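Local coordinates for 1-deoxy-D-xylulose 5-phosphate reductoisomerase (Moraxella catarrhalis, PDB 4ZQG), which catalyses the NAD(P)H-dependent conversion of 1-deoxy-D-xylulose 5-phosphate to 2-C-methyl-D-erythritol 4-phosphate in the MEP pathway and binds the inhibitor fosmidomycin, at residues Asn158-Cys163 with Ser262-Val267; Leu187-Gly192 with Val252-Asn257; Leu245-Ile250 with Leu324-Ala329. All coordinates share one frame; numbering follows the deposited sequence.

Contact 1. Residues Asn158-Cys163 with Ser262-Val267; sequences NAIYQC and SLVEYV
I160 of helix 155-162 and C163, the residue just past its C-terminal end, both press on V264 of strand 260-266, and this is where the contact is tight. The CG2 methyl of V264 meets the CG2 methyl of I160 at 3.9 Å and the CB of C163 at the same 3.9 Å, with the I160 and V264 side chains crossing at about a right angle. The two branches of I160 divide the work: CG1 lies beside the backbone N (chi1 -73°) and reaches the CB of S262 at 3.9 Å, while CG2, anti to the backbone N, is the branch that meets the valine. A159 extends the packing at the S262 end, its CB 4.1 Å from the CB of S262. The hydroxyl of S262 hydrogen-bonds the backbone N of T188 on the neighbouring strand 182-189.

The other end is looser. The segments 158-162 and 262-266 run at 35° to each other, and beyond V264 the contact is carried by the Y266 side chain alone. Y266 OH donates a 2.7 Å hydrogen bond to C163 O; the acceptor sits at the ring edge, and the bond lies in the carbonyl plane. R293 of the second subunit makes a cation-pi contact with the same tyrosine, while L263, directed away from the helix, packs on L275 of that subunit. The whole is a helix laid across one face of a mixed four-stranded sheet in an alpha/beta domain, and the same helix carries the magnesium ligand E156.

Contact 2. Residues Leu187-Gly192 with Val252-Asn257; sequences LTASGG and VVIHPN. With FOM (3-[formyl(hydroxy)amino]propylphosphonic acid), chain E.
T188 and V253 lie side by side and point the same way from two parallel strands, the CG2 methyl of T188 3.9 Å from CG1 of V253. H255 leaves its backbone in the same direction as T188, and H255 CB touches T188 CG2 at 4.1 Å. On the opposite face, A189 is flanked by V252 and I254: its CB meets CD1 of I254 at 3.7 Å and CG1 of V252 more distantly. Three backbone hydrogen bonds hold this parallel register, V253 N to L187 O, A189 N to V253 O and H255 N to A189 O at 2.7 Å.

Where strand 182-189 ends, S190 turns to the inhibitor. S190 N donates to OP1 of fosmidomycin over 2.8 Å at 158°, and S190 OG donates to OP3 over 2.6 Å. With chi1 of 78°, S190 OG sits between the backbone N and the carbonyl carbon, where it also accepts from G192 N at 2.7 Å in an ST turn. One residue thus grips two phosphonate oxygens.

Strand 250-254 is outermost of the four strands within this chain, beside strand 182-189, though I254 has a backbone bond with L312. K232 of helix 230-243, itself bonded to the inhibitor, packs on the face bearing L187, A189 and V252. On the other face T188 OG1 bonds to V260 O, while H255 bonds through ND1 to K310 O and stacks on F311 of strand 307-311.

Contact 3. Residues Leu245-Ile250 with Leu324-Ala329; sequences LKEHQI and LARYAA
A 3-10 turn, residues 247-249, leads into strand 250-254 and is clasped by R326 of helix 320-331, whose guanidinium gathers acceptors from E247 and I250. The salt bridge to E247 runs from R326 NH2 to OE1 over 3.0 Å and is nearly straight, at 167°. OE1 offers its anti lone pair, the one away from the other carboxylate oxygen. Although this acceptor lies in the guanidinium plane, carboxylate and guanidinium are turned 75° apart, and the two side chains cross at about a right angle. The pair is therefore held by a single carboxylate oxygen, not by a flat two-oxygen fork.

E247 OE1 also lies 3.2 Å from both CG and CD of R326. The arginine chain is extended as far as CD and then bends at chi3 (-70°), which turns NE to the side of the I250 carbonyl. E247 is folded too: CG lies between its backbone N and carbonyl carbon, and the chain bends again at the next bond, keeping the acid close to its own backbone. Beside the charged pair, CB of A329 rests 4.1 Å from CB of E247, an aliphatic contact one helical turn along.

I250 and R326 both pack on L236 of helix 230-243, which places the clasp next to that helix. The second carboxylate oxygen of E247 has a long, weak ion pair with R330. I250 O, the carbonyl at the start of the strand, receives R326 NH2 at 3.1 Å nearly along the C=O axis and R326 NH1 weakly at 3.3 Å.

Along the chain the segments come in the order 158-163, 187-192, 245-250, 252-257, 262-267, 324-329, so both segments of contact 2 fall between those of contact 1, whereas contact 3 alternates with each of the others. All three reach the four-stranded mixed sheet: contact 1 at strand 260-266, contact 2 at strands 182-189 and 250-254, contact 3 at the start of 250-254. Their centres lie about 15 to 17 Å apart. Contact 2 touches both neighbours, through I160 with L187 and through L187 with I250; contacts 1 and 3 do not touch. The sheet thus connects the subunit interface, the inhibitor's phosphonate site and helix 320-331.

Contact 1. Residues Asn158-Cys163 with Ser262-Val267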
loop_
_atom_site.group_PDB
_atom_site.type_symbol
_atom_site.label_atom_id
_atom_site.label_comp_id
_atom_site.label_asym_id
_atom_site.label_seq_id
_atom_site.Cartn_x
_atom_site.Cartn_y
_atom_site.Cartn_z
ATOM N N ASN A 158 0.907 0.571 -12.165
ATOM C CA ASN A 158 -0.343 0.962 -11.618
ATOM C C ASN A 158 -0.249 0.842 -10.105
ATOM O O ASN A 158 -0.649 1.782 -9.396
ATOM C CB ASN A 158 -1.505 0.146 -12.167
ATOM C CG ASN A 158 -2.823 0.613 -11.603
ATOM O OD1 ASN A 158 -3.305 0.081 -10.601
ATOM N ND2 ASN A 158 -3.374 1.663 -12.202
ATOM N N ALA A 159 0.322 -0.271 -9.622
ATOM C CA ALA A 159 0.589 -0.442 -8.169
ATOM C C ALA A 159 1.354 0.716 -7.569
ATOM O O ALA A 159 0.873 1.383 -6.672
ATOM C CB ALA A 159 1.350 -1.707 -7.912
ATOM N N ILE A 160 2.529 0.983 -8.112
ATOM C CA ILE A 160 3.321 2.126 -7.677
ATOM C C ILE A 160 2.490 3.395 -7.690
ATOM O O ILE A 160 2.513 4.178 -6.750
ATOM C CB ILE A 160 4.577 2.285 -8.560
ATOM C CG1 ILE A 160 5.587 1.191 -8.230
ATOM C CG2 ILE A 160 5.220 3.629 -8.347
ATOM C CD1 ILE A 160 6.644 1.057 -9.280
ATOM N N TYR A 161 1.746 3.613 -8.756
ATOM C CA TYR A 161 0.971 4.833 -8.851
ATOM C C TYR A 161 -0.062 4.945 -7.714
ATOM O O TYR A 161 -0.261 6.001 -7.119
ATOM C CB TYR A 161 0.280 4.838 -10.212
ATOM C CG TYR A 161 -0.512 6.085 -10.503
ATOM C CD1 TYR A 161 0.067 7.150 -11.174
ATOM C CD2 TYR A 161 -1.833 6.188 -10.121
ATOM C CE1 TYR A 161 -0.664 8.288 -11.480
ATOM C CE2 TYR A 161 -2.565 7.315 -10.406
ATOM C CZ TYR A 161 -1.978 8.360 -11.102
ATOM O OH TYR A 161 -2.697 9.494 -11.355
ATOM N N GLN A 162 -0.742 3.837 -7.441
ATOM C CA GLN A 162 -1.685 3.764 -6.353
ATOM C C GLN A 162 -1.037 4.006 -4.991
ATOM O O GLN A 162 -1.693 4.480 -4.066
ATOM C CB GLN A 162 -2.341 2.384 -6.315
ATOM C CG GLN A 162 -3.389 2.112 -7.397
ATOM C CD GLN A 162 -4.271 0.955 -7.028
ATOM O OE1 GLN A 162 -4.909 0.962 -5.984
ATOM N NE2 GLN A 162 -4.317 -0.038 -7.877
ATOM N N CYS A 163 0.242 3.667 -4.879
ATOM C CA CYS A 163 0.974 3.809 -3.657
ATOM C C CYS A 163 1.758 5.152 -3.495
ATOM O O CYS A 163 2.610 5.275 -2.608
ATOM C CB CYS A 163 1.903 2.616 -3.536
ATOM S SG CYS A 163 0.972 1.111 -3.123
ATOM N N SER A 262 4.053 -4.487 -6.587
ATOM C CA SER A 262 5.211 -3.595 -6.515
ATOM C C SER A 262 5.077 -2.823 -5.233
ATOM O O SER A 262 4.033 -2.923 -4.571
ATOM C CB SER A 262 5.344 -2.655 -7.727
ATOM O OG SER A 262 6.105 -3.304 -8.719
ATOM N N LEU A 263 6.151 -2.111 -4.865
ATOM C CA LEU A 263 6.153 -1.327 -3.644
ATOM C C LEU A 263 6.814 0.031 -3.818
ATOM O O LEU A 263 7.611 0.253 -4.743
ATOM C CB LEU A 263 6.802 -2.104 -2.490
ATOM C CG LEU A 263 6.512 -3.607 -2.399
ATOM C CD1 LEU A 263 7.527 -4.393 -3.185
ATOM C CD2 LEU A 263 6.549 -4.084 -0.967
ATOM N N VAL A 264 6.437 0.947 -2.940
ATOM C CA VAL A 264 7.095 2.198 -2.793
ATOM C C VAL A 264 7.618 2.313 -1.379
ATOM O O VAL A 264 6.858 2.323 -0.428
ATOM C CB VAL A 264 6.134 3.333 -3.044
ATOM C CG1 VAL A 264 6.812 4.646 -2.780
ATOM C CG2 VAL A 264 5.665 3.268 -4.489
ATOM N N GLU A 265 8.941 2.399 -1.268
ATOM C CA GLU A 265 9.645 2.570 -0.009
ATOM C C GLU A 265 9.831 4.025 0.343
ATOM O O GLU A 265 10.376 4.759 -0.442
ATOM C CB GLU A 265 11.015 1.938 -0.127
ATOM C CG GLU A 265 11.877 2.156 1.092
ATOM C CD GLU A 265 13.136 1.350 1.083
ATOM O OE1 GLU A 265 13.531 0.787 0.021
ATOM O OE2 GLU A 265 13.753 1.325 2.172
ATOM N N TYR A 266 9.370 4.404 1.538
ATOM C CA TYR A 266 9.511 5.744 2.109
ATOM C C TYR A 266 10.635 5.842 3.174
ATOM O O TYR A 266 11.120 4.844 3.705
ATOM C CB TYR A 266 8.184 6.182 2.727
ATOM C CG TYR A 266 7.074 6.395 1.708
ATOM C CD1 TYR A 266 6.747 7.674 1.270
ATOM C CD2 TYR A 266 6.358 5.331 1.193
ATOM C CE1 TYR A 266 5.747 7.884 0.369
ATOM C CE2 TYR A 266 5.359 5.529 0.275
ATOM C CZ TYR A 266 5.053 6.803 -0.151
ATOM O OH TYR A 266 4.050 7.017 -1.094
ATOM N N VAL A 267 11.024 7.076 3.486
ATOM C CA VAL A 267 12.185 7.335 4.328
ATOM C C VAL A 267 12.017 6.947 5.774
ATOM O O VAL A 267 13.010 6.668 6.427
ATOM C CB VAL A 267 12.651 8.805 4.255
ATOM C CG1 VAL A 267 13.251 9.075 2.880
ATOM C CG2 VAL A 267 11.502 9.759 4.525
#

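Contact 2. Residues Leu187-Gly192 with Val252-Asn257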
loop_
_atom_site.group_PDB
_atom_site.type_symbol
_atom_site.label_atom_id
_atom_site.label_comp_id
_atom_site.label_asym_id
_atom_site.label_seq_id
_atom_site.Cartn_x
_atom_site.Cartn_y
_atom_site.Cartn_z
ATOM N N LEU A 187 10.087 -2.934 -8.031
ATOM C CA LEU A 187 9.299 -3.671 -9.035
ATOM C C LEU A 187 9.320 -5.138 -8.701
ATOM O O LEU A 187 10.381 -5.719 -8.599
ATOM C CB LEU A 187 9.857 -3.480 -10.452
ATOM C CG LEU A 187 9.669 -2.114 -11.079
ATOM C CD1 LEU A 187 10.582 -1.950 -12.259
ATOM C CD2 LEU A 187 8.248 -1.933 -11.479
ATOM N N THR A 188 8.151 -5.732 -8.528
ATOM C CA THR A 188 8.033 -7.189 -8.338
ATOM C C THR A 188 8.110 -7.910 -9.712
ATOM O O THR A 188 7.656 -7.395 -10.700
ATOM C CB THR A 188 6.708 -7.509 -7.606
ATOM O OG1 THR A 188 5.689 -6.572 -8.039
ATOM C CG2 THR A 188 6.887 -7.326 -6.138
ATOM N N ALA A 189 8.676 -9.103 -9.736
ATOM C CA ALA A 189 8.824 -9.883 -10.928
ATOM C C ALA A 189 8.496 -11.329 -10.609
ATOM O O ALA A 189 9.027 -11.878 -9.610
ATOM C CB ALA A 189 10.260 -9.815 -11.385
ATOM N N SER A 190 7.656 -11.965 -11.442
ATOM C CA SER A 190 7.272 -13.355 -11.169
ATOM C C SER A 190 8.452 -14.287 -11.286
ATOM O O SER A 190 8.435 -15.387 -10.743
ATOM C CB SER A 190 6.223 -13.856 -12.113
ATOM O OG SER A 190 6.833 -14.182 -13.338
ATOM N N GLY A 191 9.460 -13.874 -12.043
ATOM C CA GLY A 191 10.560 -14.758 -12.352
ATOM C C GLY A 191 10.259 -15.620 -13.555
ATOM O O GLY A 191 11.137 -16.344 -14.006
ATOM N N GLY A 192 9.010 -15.563 -14.044
ATOM C CA GLY A 192 8.532 -16.316 -15.211
ATOM C C GLY A 192 8.572 -17.835 -15.118
ATOM O O GLY A 192 8.893 -18.397 -14.082
ATOM N N VAL A 252 14.552 -4.277 -8.143
ATOM C CA VAL A 252 13.709 -5.366 -8.560
ATOM C C VAL A 252 13.842 -6.486 -7.600
ATOM O O VAL A 252 14.963 -6.868 -7.247
ATOM C CB VAL A 252 14.159 -5.883 -9.944
ATOM C CG1 VAL A 252 13.528 -7.237 -10.292
ATOM C CG2 VAL A 252 13.873 -4.834 -10.993
ATOM N N VAL A 253 12.692 -7.015 -7.194
ATOM C CA VAL A 253 12.610 -8.189 -6.349
ATOM C C VAL A 253 11.806 -9.290 -7.068
ATOM O O VAL A 253 10.747 -9.030 -7.625
ATOM C CB VAL A 253 12.003 -7.834 -4.948
ATOM C CG1 VAL A 253 10.600 -7.249 -5.044
ATOM C CG2 VAL A 253 12.002 -9.037 -4.024
ATOM N N ILE A 254 12.322 -10.512 -7.037
ATOM C CA ILE A 254 11.574 -11.656 -7.488
ATOM C C ILE A 254 10.514 -12.080 -6.460
ATOM O O ILE A 254 10.809 -12.327 -5.295
ATOM C CB ILE A 254 12.492 -12.869 -7.754
ATOM C CG1 ILE A 254 13.549 -12.576 -8.825
ATOM C CG2 ILE A 254 11.680 -14.084 -8.138
ATOM C CD1 ILE A 254 13.201 -11.531 -9.879
ATOM N N HIS A 255 9.301 -12.270 -6.964
ATOM C CA HIS A 255 8.132 -12.636 -6.182
ATOM C C HIS A 255 7.304 -13.555 -7.037
ATOM O O HIS A 255 6.544 -13.055 -7.858
ATOM C CB HIS A 255 7.336 -11.371 -5.875
ATOM C CG HIS A 255 6.055 -11.642 -5.178
ATOM N ND1 HIS A 255 5.963 -12.555 -4.151
ATOM C CD2 HIS A 255 4.821 -11.129 -5.344
ATOM C CE1 HIS A 255 4.719 -12.596 -3.723
ATOM N NE2 HIS A 255 4.009 -11.748 -4.438
ATOM N N PRO A 256 7.445 -14.883 -6.882
ATOM C CA PRO A 256 6.764 -15.849 -7.788
ATOM C C PRO A 256 5.246 -15.934 -7.710
ATOM O O PRO A 256 4.616 -16.306 -8.683
ATOM C CB PRO A 256 7.356 -17.210 -7.423
ATOM C CG PRO A 256 8.403 -16.962 -6.410
ATOM C CD PRO A 256 8.363 -15.539 -5.956
ATOM N N ASN A 257 4.652 -15.578 -6.579
ATOM C CA ASN A 257 3.197 -15.727 -6.402
ATOM C C ASN A 257 2.365 -14.726 -7.225
ATOM O O ASN A 257 1.177 -14.900 -7.384
ATOM C CB ASN A 257 2.840 -15.581 -4.934
ATOM C CG ASN A 257 3.814 -16.297 -4.010
ATOM O OD1 ASN A 257 4.992 -15.933 -3.899
ATOM N ND2 ASN A 257 3.320 -17.282 -3.296
HETATM O O2 FOM E . 3.765 -7.361 -16.954
HETATM N N1 FOM E . 2.773 -8.063 -16.302
HETATM C C1 FOM E . 1.828 -7.471 -15.695
HETATM O O1 FOM E . 1.779 -6.253 -15.650
HETATM C C2 FOM E . 2.945 -9.513 -16.316
HETATM C C3 FOM E . 4.269 -9.610 -15.556
HETATM C C4 FOM E . 4.838 -11.000 -15.585
HETATM P PA1 FOM E . 6.420 -10.854 -14.786
HETATM O OP1 FOM E . 6.133 -10.462 -13.267
HETATM O OP2 FOM E . 7.131 -9.688 -15.311
HETATM O OP3 FOM E . 7.361 -12.179 -14.878
#

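Contact 3. Residues Leu245-Ile250 with Leu324-Ala329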
loop_
_atom_site.group_PDB
_atom_site.type_symbol
_atom_site.label_atom_id
_atom_site.label_comp_id
_atom_site.label_asym_id
_atom_site.label_seq_id
_atom_site.Cartn_x
_atom_site.Cartn_y
_atom_site.Cartn_z
ATOM N N LEU A 245 12.388 9.350 -12.393
ATOM C CA LEU A 245 13.535 8.912 -11.626
ATOM C C LEU A 245 14.596 8.294 -12.529
ATOM O O LEU A 245 14.350 8.077 -13.724
ATOM C CB LEU A 245 13.076 7.840 -10.655
ATOM C CG LEU A 245 12.015 8.235 -9.636
ATOM C CD1 LEU A 245 11.616 7.011 -8.847
ATOM C CD2 LEU A 245 12.520 9.305 -8.668
ATOM N N LYS A 246 15.751 7.954 -11.957
ATOM C CA LYS A 246 16.815 7.222 -12.653
ATOM C C LYS A 246 16.869 5.810 -12.133
ATOM O O LYS A 246 16.295 5.518 -11.122
ATOM C CB LYS A 246 18.173 7.879 -12.454
ATOM C CG LYS A 246 18.200 9.358 -12.759
ATOM C CD LYS A 246 18.176 9.599 -14.235
ATOM C CE LYS A 246 18.234 11.077 -14.523
ATOM N NZ LYS A 246 18.312 11.199 -15.998
ATOM N N GLU A 247 17.532 4.918 -12.843
ATOM C CA GLU A 247 17.431 3.498 -12.531
ATOM C C GLU A 247 17.943 3.113 -11.148
ATOM O O GLU A 247 17.485 2.135 -10.597
ATOM C CB GLU A 247 18.101 2.612 -13.598
ATOM C CG GLU A 247 19.568 2.905 -13.903
ATOM C CD GLU A 247 20.516 2.609 -12.738
ATOM O OE1 GLU A 247 20.296 1.586 -12.066
ATOM O OE2 GLU A 247 21.496 3.377 -12.513
ATOM N N HIS A 248 18.906 3.842 -10.607
ATOM C CA HIS A 248 19.455 3.497 -9.278
ATOM C C HIS A 248 18.346 3.539 -8.225
ATOM O O HIS A 248 18.305 2.697 -7.346
ATOM C CB HIS A 248 20.664 4.377 -8.884
ATOM C CG HIS A 248 20.337 5.817 -8.750
ATOM N ND1 HIS A 248 19.995 6.389 -7.552
ATOM C CD2 HIS A 248 20.234 6.795 -9.673
ATOM C CE1 HIS A 248 19.704 7.663 -7.732
ATOM N NE2 HIS A 248 19.841 7.934 -9.015
ATOM N N GLN A 249 17.415 4.474 -8.375
ATOM C CA GLN A 249 16.225 4.546 -7.538
ATOM C C GLN A 249 15.127 3.471 -7.723
ATOM O O GLN A 249 14.115 3.501 -7.004
ATOM C CB GLN A 249 15.614 5.929 -7.695
ATOM C CG GLN A 249 16.339 6.953 -6.844
ATOM C CD GLN A 249 15.948 8.362 -7.210
ATOM O OE1 GLN A 249 16.083 8.770 -8.405
ATOM N NE2 GLN A 249 15.467 9.134 -6.211
ATOM N N ILE A 250 15.284 2.542 -8.664
ATOM C CA ILE A 250 14.273 1.526 -8.883
ATOM C C ILE A 250 14.910 0.174 -8.840
ATOM O O ILE A 250 15.731 -0.125 -9.657
ATOM C CB ILE A 250 13.628 1.704 -10.257
ATOM C CG1 ILE A 250 12.952 3.068 -10.352
ATOM C CG2 ILE A 250 12.604 0.615 -10.509
ATOM C CD1 ILE A 250 12.533 3.402 -11.750
ATOM N N LEU A 324 21.069 -6.025 -18.738
ATOM C CA LEU A 324 21.274 -5.258 -19.963
ATOM C C LEU A 324 20.300 -4.103 -20.037
ATOM O O LEU A 324 20.612 -3.047 -20.579
ATOM C CB LEU A 324 21.178 -6.159 -21.178
ATOM C CG LEU A 324 22.172 -7.342 -21.204
ATOM C CD1 LEU A 324 21.790 -8.392 -22.232
ATOM C CD2 LEU A 324 23.579 -6.871 -21.474
ATOM N N ALA A 325 19.132 -4.267 -19.440
ATOM C CA ALA A 325 18.181 -3.166 -19.425
ATOM C C ALA A 325 18.588 -2.040 -18.518
ATOM O O ALA A 325 18.326 -0.854 -18.813
ATOM C CB ALA A 325 16.816 -3.667 -19.022
ATOM N N ARG A 326 19.214 -2.403 -17.400
ATOM C CA ARG A 326 19.681 -1.387 -16.477
ATOM C C ARG A 326 20.799 -0.616 -17.146
ATOM O O ARG A 326 20.757 0.599 -17.230
ATOM C CB ARG A 326 20.102 -1.980 -15.132
ATOM C CG ARG A 326 20.173 -0.917 -14.036
ATOM C CD ARG A 326 20.513 -1.501 -12.674
ATOM N NE ARG A 326 19.416 -2.284 -12.149
ATOM C CZ ARG A 326 18.340 -1.772 -11.568
ATOM N NH1 ARG A 326 17.377 -2.597 -11.120
ATOM N NH2 ARG A 326 18.208 -0.453 -11.440
ATOM N N TYR A 327 21.766 -1.352 -17.682
ATOM C CA TYR A 327 22.841 -0.775 -18.460
ATOM C C TYR A 327 22.286 0.184 -19.484
ATOM O O TYR A 327 22.754 1.304 -19.610
ATOM C CB TYR A 327 23.651 -1.882 -19.102
ATOM C CG TYR A 327 24.695 -1.416 -20.101
ATOM C CD1 TYR A 327 25.590 -0.381 -19.794
ATOM C CD2 TYR A 327 24.806 -2.033 -21.364
ATOM C CE1 TYR A 327 26.551 0.028 -20.719
ATOM C CE2 TYR A 327 25.762 -1.637 -22.278
ATOM C CZ TYR A 327 26.629 -0.608 -21.960
ATOM O OH TYR A 327 27.576 -0.229 -22.895
ATOM N N ALA A 328 21.241 -0.224 -20.188
ATOM C CA ALA A 328 20.668 0.626 -21.226
ATOM C C ALA A 328 19.981 1.830 -20.615
ATOM O O ALA A 328 20.116 2.938 -21.106
ATOM C CB ALA A 328 19.713 -0.169 -22.106
ATOM N N ALA A 329 19.257 1.630 -19.521
ATOM C CA ALA A 329 18.606 2.759 -18.867
ATOM C C ALA A 329 19.597 3.853 -18.510
ATOM O O ALA A 329 19.295 5.020 -18.668
ATOM C CB ALA A 329 17.877 2.300 -17.631
#